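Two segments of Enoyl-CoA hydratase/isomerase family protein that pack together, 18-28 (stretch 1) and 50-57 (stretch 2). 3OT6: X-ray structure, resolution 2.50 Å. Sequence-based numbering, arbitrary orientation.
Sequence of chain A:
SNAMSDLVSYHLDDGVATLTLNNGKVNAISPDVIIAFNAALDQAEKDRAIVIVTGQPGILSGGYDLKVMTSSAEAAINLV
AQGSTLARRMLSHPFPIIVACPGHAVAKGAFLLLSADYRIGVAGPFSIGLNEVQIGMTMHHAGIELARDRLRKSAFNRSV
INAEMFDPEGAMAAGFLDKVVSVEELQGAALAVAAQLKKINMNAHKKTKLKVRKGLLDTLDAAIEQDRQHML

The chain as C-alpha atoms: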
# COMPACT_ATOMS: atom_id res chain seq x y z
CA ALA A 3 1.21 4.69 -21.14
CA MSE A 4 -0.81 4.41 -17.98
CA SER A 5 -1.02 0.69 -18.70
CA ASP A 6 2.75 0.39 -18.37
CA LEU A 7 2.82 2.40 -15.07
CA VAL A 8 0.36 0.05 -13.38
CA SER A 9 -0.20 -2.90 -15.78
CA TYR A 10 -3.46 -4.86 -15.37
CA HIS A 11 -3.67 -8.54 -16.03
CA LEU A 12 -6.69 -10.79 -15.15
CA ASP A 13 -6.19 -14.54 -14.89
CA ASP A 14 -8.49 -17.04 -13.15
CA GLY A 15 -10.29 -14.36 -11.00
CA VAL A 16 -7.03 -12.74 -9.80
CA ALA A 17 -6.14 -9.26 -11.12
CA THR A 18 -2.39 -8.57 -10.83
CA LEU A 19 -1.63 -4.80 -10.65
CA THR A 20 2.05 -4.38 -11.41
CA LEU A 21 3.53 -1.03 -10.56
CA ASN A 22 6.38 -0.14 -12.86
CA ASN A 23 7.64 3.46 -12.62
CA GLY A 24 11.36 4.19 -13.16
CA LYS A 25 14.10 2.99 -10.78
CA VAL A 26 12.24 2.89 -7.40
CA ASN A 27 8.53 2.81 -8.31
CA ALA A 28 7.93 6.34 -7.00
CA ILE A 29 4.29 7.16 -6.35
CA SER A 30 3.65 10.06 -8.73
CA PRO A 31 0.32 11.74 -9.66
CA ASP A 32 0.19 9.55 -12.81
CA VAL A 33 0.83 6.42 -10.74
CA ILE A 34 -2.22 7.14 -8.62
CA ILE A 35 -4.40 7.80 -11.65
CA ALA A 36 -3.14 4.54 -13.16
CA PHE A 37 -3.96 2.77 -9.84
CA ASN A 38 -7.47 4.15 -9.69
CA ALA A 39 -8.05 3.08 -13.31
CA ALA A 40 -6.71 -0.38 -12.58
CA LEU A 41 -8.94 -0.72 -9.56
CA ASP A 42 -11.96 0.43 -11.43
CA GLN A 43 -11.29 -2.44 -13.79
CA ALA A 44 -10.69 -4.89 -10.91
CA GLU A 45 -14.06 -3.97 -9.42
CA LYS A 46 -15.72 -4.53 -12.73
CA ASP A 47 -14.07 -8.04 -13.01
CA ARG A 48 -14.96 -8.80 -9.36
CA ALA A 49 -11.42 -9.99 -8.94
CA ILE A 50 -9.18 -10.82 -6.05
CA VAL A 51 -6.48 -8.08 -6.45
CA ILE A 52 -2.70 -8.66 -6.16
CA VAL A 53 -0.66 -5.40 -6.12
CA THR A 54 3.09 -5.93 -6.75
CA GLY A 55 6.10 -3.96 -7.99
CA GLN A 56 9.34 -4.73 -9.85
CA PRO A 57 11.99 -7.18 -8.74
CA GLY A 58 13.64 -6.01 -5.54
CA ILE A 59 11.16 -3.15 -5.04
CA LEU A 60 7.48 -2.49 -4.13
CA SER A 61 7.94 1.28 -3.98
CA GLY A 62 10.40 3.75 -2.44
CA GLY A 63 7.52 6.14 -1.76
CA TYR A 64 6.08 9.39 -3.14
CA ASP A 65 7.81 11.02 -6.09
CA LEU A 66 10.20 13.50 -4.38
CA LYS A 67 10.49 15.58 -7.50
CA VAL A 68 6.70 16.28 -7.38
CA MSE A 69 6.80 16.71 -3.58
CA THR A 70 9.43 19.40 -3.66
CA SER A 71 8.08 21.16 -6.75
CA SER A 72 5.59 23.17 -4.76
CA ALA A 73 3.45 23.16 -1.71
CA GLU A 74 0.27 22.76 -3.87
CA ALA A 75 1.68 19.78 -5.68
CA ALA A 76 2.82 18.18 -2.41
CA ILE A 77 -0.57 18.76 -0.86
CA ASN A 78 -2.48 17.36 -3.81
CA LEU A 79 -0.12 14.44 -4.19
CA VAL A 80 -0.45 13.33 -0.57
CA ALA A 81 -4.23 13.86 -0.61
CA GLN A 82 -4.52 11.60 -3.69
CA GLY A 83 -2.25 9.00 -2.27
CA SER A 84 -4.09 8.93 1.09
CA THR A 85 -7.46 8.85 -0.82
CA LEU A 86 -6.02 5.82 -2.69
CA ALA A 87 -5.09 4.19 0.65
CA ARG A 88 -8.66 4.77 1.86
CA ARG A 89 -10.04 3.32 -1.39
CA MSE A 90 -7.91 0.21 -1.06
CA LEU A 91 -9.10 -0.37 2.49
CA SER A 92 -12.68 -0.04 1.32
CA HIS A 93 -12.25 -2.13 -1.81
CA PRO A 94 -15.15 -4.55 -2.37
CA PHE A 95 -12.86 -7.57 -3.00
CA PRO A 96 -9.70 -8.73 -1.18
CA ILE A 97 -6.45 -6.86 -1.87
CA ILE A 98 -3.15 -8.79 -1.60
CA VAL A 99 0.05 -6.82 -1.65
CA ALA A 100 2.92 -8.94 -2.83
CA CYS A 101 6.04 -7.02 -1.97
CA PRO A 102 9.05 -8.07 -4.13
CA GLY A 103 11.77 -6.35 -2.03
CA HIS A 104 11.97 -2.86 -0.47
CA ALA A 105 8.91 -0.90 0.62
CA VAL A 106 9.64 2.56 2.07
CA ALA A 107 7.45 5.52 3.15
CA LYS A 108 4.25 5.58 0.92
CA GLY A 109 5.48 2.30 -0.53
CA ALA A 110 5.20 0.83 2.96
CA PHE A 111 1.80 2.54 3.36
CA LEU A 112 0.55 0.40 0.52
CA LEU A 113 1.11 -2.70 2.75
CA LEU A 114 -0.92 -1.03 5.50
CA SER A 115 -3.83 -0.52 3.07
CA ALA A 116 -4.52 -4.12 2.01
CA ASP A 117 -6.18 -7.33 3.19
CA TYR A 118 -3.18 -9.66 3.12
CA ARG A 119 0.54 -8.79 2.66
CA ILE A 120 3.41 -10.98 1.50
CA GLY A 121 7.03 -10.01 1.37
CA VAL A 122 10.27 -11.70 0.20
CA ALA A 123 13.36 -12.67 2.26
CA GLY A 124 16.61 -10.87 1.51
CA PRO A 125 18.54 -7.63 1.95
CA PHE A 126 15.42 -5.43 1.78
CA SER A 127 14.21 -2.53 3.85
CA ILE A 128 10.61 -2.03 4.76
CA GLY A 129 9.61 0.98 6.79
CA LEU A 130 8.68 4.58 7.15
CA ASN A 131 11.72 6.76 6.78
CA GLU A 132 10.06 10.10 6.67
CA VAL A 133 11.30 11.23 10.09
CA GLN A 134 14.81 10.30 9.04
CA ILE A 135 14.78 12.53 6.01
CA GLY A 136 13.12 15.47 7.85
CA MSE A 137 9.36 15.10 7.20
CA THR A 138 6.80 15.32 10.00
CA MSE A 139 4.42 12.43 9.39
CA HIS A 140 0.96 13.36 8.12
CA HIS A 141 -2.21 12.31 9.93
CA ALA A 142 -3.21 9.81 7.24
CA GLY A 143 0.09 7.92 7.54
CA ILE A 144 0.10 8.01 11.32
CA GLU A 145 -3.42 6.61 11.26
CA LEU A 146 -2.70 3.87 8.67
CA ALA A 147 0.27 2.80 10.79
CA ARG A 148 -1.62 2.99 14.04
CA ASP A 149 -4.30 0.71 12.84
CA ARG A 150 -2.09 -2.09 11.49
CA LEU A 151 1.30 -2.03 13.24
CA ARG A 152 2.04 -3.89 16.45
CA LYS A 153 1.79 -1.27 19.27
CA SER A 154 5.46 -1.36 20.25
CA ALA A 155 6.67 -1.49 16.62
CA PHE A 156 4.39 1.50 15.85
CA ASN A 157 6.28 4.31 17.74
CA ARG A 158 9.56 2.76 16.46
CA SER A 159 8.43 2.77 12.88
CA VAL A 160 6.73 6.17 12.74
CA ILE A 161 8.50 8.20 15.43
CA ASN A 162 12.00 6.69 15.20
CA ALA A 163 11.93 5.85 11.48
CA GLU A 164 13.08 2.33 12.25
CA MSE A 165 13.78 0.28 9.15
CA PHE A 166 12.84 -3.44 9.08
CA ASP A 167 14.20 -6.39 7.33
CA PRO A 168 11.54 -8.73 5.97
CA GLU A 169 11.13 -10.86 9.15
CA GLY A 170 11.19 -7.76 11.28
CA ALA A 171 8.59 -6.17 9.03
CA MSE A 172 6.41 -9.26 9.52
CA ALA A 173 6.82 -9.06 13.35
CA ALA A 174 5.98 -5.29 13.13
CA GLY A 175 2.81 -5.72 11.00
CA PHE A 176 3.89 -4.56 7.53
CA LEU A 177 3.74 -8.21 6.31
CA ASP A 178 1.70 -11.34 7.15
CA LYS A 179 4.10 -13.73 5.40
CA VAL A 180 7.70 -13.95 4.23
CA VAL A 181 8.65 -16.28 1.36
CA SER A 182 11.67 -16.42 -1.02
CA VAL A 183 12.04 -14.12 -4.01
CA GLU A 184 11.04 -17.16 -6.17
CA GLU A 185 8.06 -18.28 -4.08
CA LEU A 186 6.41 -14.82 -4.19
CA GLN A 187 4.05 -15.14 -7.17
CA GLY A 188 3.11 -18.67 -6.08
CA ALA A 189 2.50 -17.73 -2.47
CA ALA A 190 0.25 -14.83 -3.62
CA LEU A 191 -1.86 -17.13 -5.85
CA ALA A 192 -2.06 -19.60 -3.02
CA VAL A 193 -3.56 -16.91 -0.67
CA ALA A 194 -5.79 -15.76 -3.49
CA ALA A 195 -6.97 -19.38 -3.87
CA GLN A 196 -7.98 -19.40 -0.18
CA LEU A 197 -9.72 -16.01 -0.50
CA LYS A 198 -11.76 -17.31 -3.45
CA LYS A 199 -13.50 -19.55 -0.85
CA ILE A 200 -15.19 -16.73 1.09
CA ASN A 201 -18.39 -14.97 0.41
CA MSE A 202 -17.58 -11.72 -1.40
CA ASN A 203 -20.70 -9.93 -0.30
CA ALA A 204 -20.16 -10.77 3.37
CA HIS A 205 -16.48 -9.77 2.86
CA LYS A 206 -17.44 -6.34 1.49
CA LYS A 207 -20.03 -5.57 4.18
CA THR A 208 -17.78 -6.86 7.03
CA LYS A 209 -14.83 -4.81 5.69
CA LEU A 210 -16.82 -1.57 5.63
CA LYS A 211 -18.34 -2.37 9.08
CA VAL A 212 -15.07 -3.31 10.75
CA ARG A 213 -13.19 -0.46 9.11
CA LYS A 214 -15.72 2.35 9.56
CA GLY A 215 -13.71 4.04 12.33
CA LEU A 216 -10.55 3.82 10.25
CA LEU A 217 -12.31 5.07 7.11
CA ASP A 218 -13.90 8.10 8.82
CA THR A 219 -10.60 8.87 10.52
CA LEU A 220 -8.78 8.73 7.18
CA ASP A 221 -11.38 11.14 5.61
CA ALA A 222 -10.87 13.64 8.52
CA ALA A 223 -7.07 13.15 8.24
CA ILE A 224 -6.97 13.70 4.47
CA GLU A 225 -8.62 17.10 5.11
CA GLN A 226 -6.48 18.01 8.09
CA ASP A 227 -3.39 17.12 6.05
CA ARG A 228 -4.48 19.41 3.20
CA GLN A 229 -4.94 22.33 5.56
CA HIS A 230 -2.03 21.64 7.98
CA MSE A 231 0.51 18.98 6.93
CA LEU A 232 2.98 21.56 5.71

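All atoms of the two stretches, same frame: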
# COMPACT_ATOMS: atom_id res chain seq x y z
N THR A 18 -3.71 -9.02 -11.24
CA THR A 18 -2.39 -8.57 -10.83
C THR A 18 -2.22 -7.15 -11.33
O THR A 18 -2.36 -6.91 -12.54
CB THR A 18 -1.29 -9.45 -11.38
OG1 THR A 18 -1.47 -10.79 -10.93
CG2 THR A 18 0.05 -8.98 -10.84
N LEU A 19 -1.98 -6.22 -10.38
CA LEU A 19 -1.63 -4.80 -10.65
C LEU A 19 -0.14 -4.64 -10.43
O LEU A 19 0.36 -4.81 -9.30
CB LEU A 19 -2.45 -3.87 -9.78
CG LEU A 19 -3.93 -3.65 -10.23
CD1 LEU A 19 -4.75 -4.93 -10.39
CD2 LEU A 19 -4.67 -2.70 -9.35
N THR A 20 0.59 -4.42 -11.52
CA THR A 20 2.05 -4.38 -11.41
C THR A 20 2.49 -2.95 -11.54
O THR A 20 2.20 -2.31 -12.56
CB THR A 20 2.74 -5.20 -12.48
OG1 THR A 20 2.28 -6.56 -12.39
CG2 THR A 20 4.23 -5.18 -12.24
N LEU A 21 3.05 -2.38 -10.47
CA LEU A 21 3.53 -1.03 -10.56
C LEU A 21 4.87 -1.11 -11.23
O LEU A 21 5.69 -1.98 -10.90
CB LEU A 21 3.67 -0.43 -9.17
CG LEU A 21 4.29 0.96 -9.01
CD1 LEU A 21 3.64 2.09 -9.86
CD2 LEU A 21 4.37 1.32 -7.53
N ASN A 22 5.10 -0.21 -12.18
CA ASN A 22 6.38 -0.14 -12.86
C ASN A 22 6.71 1.32 -13.30
O ASN A 22 6.37 1.76 -14.41
CB ASN A 22 6.35 -1.11 -14.03
CG ASN A 22 7.62 -1.08 -14.85
OD1 ASN A 22 8.65 -0.56 -14.42
ND2 ASN A 22 7.53 -1.62 -16.04
N ASN A 23 7.36 2.06 -12.40
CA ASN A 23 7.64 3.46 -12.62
C ASN A 23 9.12 3.80 -12.33
O ASN A 23 9.52 3.97 -11.18
CB ASN A 23 6.74 4.30 -11.72
CG ASN A 23 6.96 5.80 -11.90
OD1 ASN A 23 7.25 6.24 -13.01
ND2 ASN A 23 6.83 6.59 -10.83
N GLY A 24 9.95 3.88 -13.36
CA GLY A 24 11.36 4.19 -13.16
C GLY A 24 12.11 3.27 -12.19
O GLY A 24 11.74 2.14 -11.97
N LYS A 25 13.16 3.79 -11.57
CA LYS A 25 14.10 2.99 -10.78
C LYS A 25 13.51 2.46 -9.45
O LYS A 25 13.84 1.35 -9.04
CB LYS A 25 15.37 3.85 -10.51
CG LYS A 25 16.74 3.11 -10.38
CD LYS A 25 17.54 3.08 -11.75
CE LYS A 25 18.23 1.67 -11.92
NZ LYS A 25 19.11 1.55 -13.11
N VAL A 26 12.66 3.24 -8.78
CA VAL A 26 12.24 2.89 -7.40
C VAL A 26 10.71 2.83 -7.20
O VAL A 26 10.21 2.90 -6.04
CB VAL A 26 12.84 3.90 -6.37
CG1 VAL A 26 14.38 3.71 -6.22
CG2 VAL A 26 12.48 5.36 -6.73
N ASN A 27 9.97 2.76 -8.32
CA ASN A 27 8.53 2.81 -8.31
C ASN A 27 7.97 4.00 -7.51
O ASN A 27 7.05 3.83 -6.72
CB ASN A 27 7.95 1.49 -7.78
CG ASN A 27 7.98 0.36 -8.81
OD1 ASN A 27 8.00 0.59 -10.01
ND2 ASN A 27 7.89 -0.88 -8.33
N ALA A 28 8.49 5.20 -7.71
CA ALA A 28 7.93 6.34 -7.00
C ALA A 28 6.42 6.44 -7.24
O ALA A 28 5.93 6.09 -8.31
CB ALA A 28 8.66 7.63 -7.40
N ILE A 50 -10.18 -10.95 -7.06
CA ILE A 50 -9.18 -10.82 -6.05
C ILE A 50 -7.97 -10.02 -6.61
O ILE A 50 -7.48 -10.31 -7.72
CB ILE A 50 -8.78 -12.19 -5.52
CG1 ILE A 50 -9.98 -12.75 -4.75
CG2 ILE A 50 -7.60 -12.02 -4.53
CD1 ILE A 50 -9.91 -14.24 -4.48
N VAL A 51 -7.52 -8.97 -5.90
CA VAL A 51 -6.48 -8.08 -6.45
C VAL A 51 -5.17 -8.45 -5.80
O VAL A 51 -5.13 -8.75 -4.60
CB VAL A 51 -6.75 -6.58 -6.15
CG1 VAL A 51 -5.50 -5.74 -6.48
CG2 VAL A 51 -8.01 -6.04 -6.97
N ILE A 52 -4.12 -8.54 -6.61
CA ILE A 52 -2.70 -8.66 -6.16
C ILE A 52 -1.92 -7.41 -6.65
O ILE A 52 -1.76 -7.24 -7.84
CB ILE A 52 -1.99 -9.86 -6.75
CG1 ILE A 52 -2.56 -11.15 -6.23
CG2 ILE A 52 -0.53 -9.89 -6.26
CD1 ILE A 52 -1.76 -12.42 -6.77
N VAL A 53 -1.46 -6.55 -5.75
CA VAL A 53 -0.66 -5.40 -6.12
C VAL A 53 0.79 -5.83 -5.89
O VAL A 53 1.11 -6.40 -4.85
CB VAL A 53 -0.97 -4.14 -5.24
CG1 VAL A 53 -0.06 -2.95 -5.60
CG2 VAL A 53 -2.41 -3.69 -5.38
N THR A 54 1.67 -5.59 -6.86
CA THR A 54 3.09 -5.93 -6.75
C THR A 54 3.94 -4.87 -7.47
O THR A 54 3.41 -3.98 -8.13
CB THR A 54 3.37 -7.42 -7.29
OG1 THR A 54 4.65 -7.87 -6.78
CG2 THR A 54 3.38 -7.51 -8.84
N GLY A 55 5.25 -4.95 -7.35
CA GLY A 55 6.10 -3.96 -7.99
C GLY A 55 7.06 -4.60 -8.99
O GLY A 55 6.67 -5.48 -9.76
N GLN A 56 8.31 -4.15 -8.99
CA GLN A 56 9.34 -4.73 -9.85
C GLN A 56 10.28 -5.57 -9.00
O GLN A 56 10.25 -5.52 -7.76
CB GLN A 56 10.08 -3.60 -10.59
CG GLN A 56 9.23 -2.94 -11.70
CD GLN A 56 8.66 -4.00 -12.66
OE1 GLN A 56 9.41 -4.77 -13.26
NE2 GLN A 56 7.34 -4.06 -12.77
N PRO A 57 11.12 -6.39 -9.64
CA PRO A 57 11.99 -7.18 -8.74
C PRO A 57 12.80 -6.28 -7.82
O PRO A 57 13.28 -5.24 -8.25
CB PRO A 57 12.91 -7.92 -9.71
CG PRO A 57 12.04 -8.08 -10.95
CD PRO A 57 11.33 -6.73 -11.06

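Stretch 2 enters the contact as a strand, residues 50-54, that runs parallel to strand 18-21 of stretch 1. The two axes approach to 4.6 Å, with 17° between their directions. Together the stretches bury 510 Å², counted over both sides.

Ile50 opens the strand but its side chain does not reach stretch 1. Val51 makes the first side-chain contact. Its CG1 lies 4.1 Å from CD1 of Leu19, an apolar contact between two buried residues.

Ile52 is paired with Thr18. Its carbonyl supplies the first rung of the ladder: Leu19 N donates to Ile52 O at 2.7 Å, with a nearly straight N-H...O angle of 165°. Ile52 O also receives a CA-H...O contact from Thr18 CA at 3.3 Å. The side chains of Ile52 and Thr18 lie on one face of the sheet.

Val53 is paired with Leu19, and both side chains lie on the other face. Val53 CG2 is 4.4 Å from Leu19 CB, so Leu19 meets both Val51 and Val53. Val53 also uses its backbone: its CA is 3.4 Å from Leu19 O in a CA-H...O contact.

Thr54 is paired with Thr20 and returns to the face of Ile52 and Thr18. Its backbone bonds through both N and O. Thr54 N donates to Leu19 O at 2.9 Å, and Thr54 O accepts from Leu21 N, also at 2.9 Å. Leu19 and Thr54 thus each bond through both backbone groups, as the staggered pattern of a parallel pair requires. The methyl CG2 of Thr54 faces both threonines of stretch 1, 4.2 Å from Thr18 CG2 and 3.8 Å from Thr20 OG1. Thr54 OG1 is hydrogen-bonded elsewhere in the structure.

Gly55 follows the strand. Its CA makes a CA-H...O contact with Leu21 O at 3.5 Å. Asn27 ND2 lies 3.6 Å from Gly55 CA, and an ideal CB here would come within 2.9 Å of that nitrogen, a clash. The absence of a side chain leaves room for Asn27.

Gln56 has the largest covered area in the contact. Its CB points toward stretch 1, and its side chain continues the ladder after the backbone pairing ends. Gln56 NE2 donates to Leu21 O at 3.2 Å, with an angle of 172°. Asn27 is held within its own loop, where its OD1 accepts from Asn23 N at 2.9 Å.

Pro57 makes no contact.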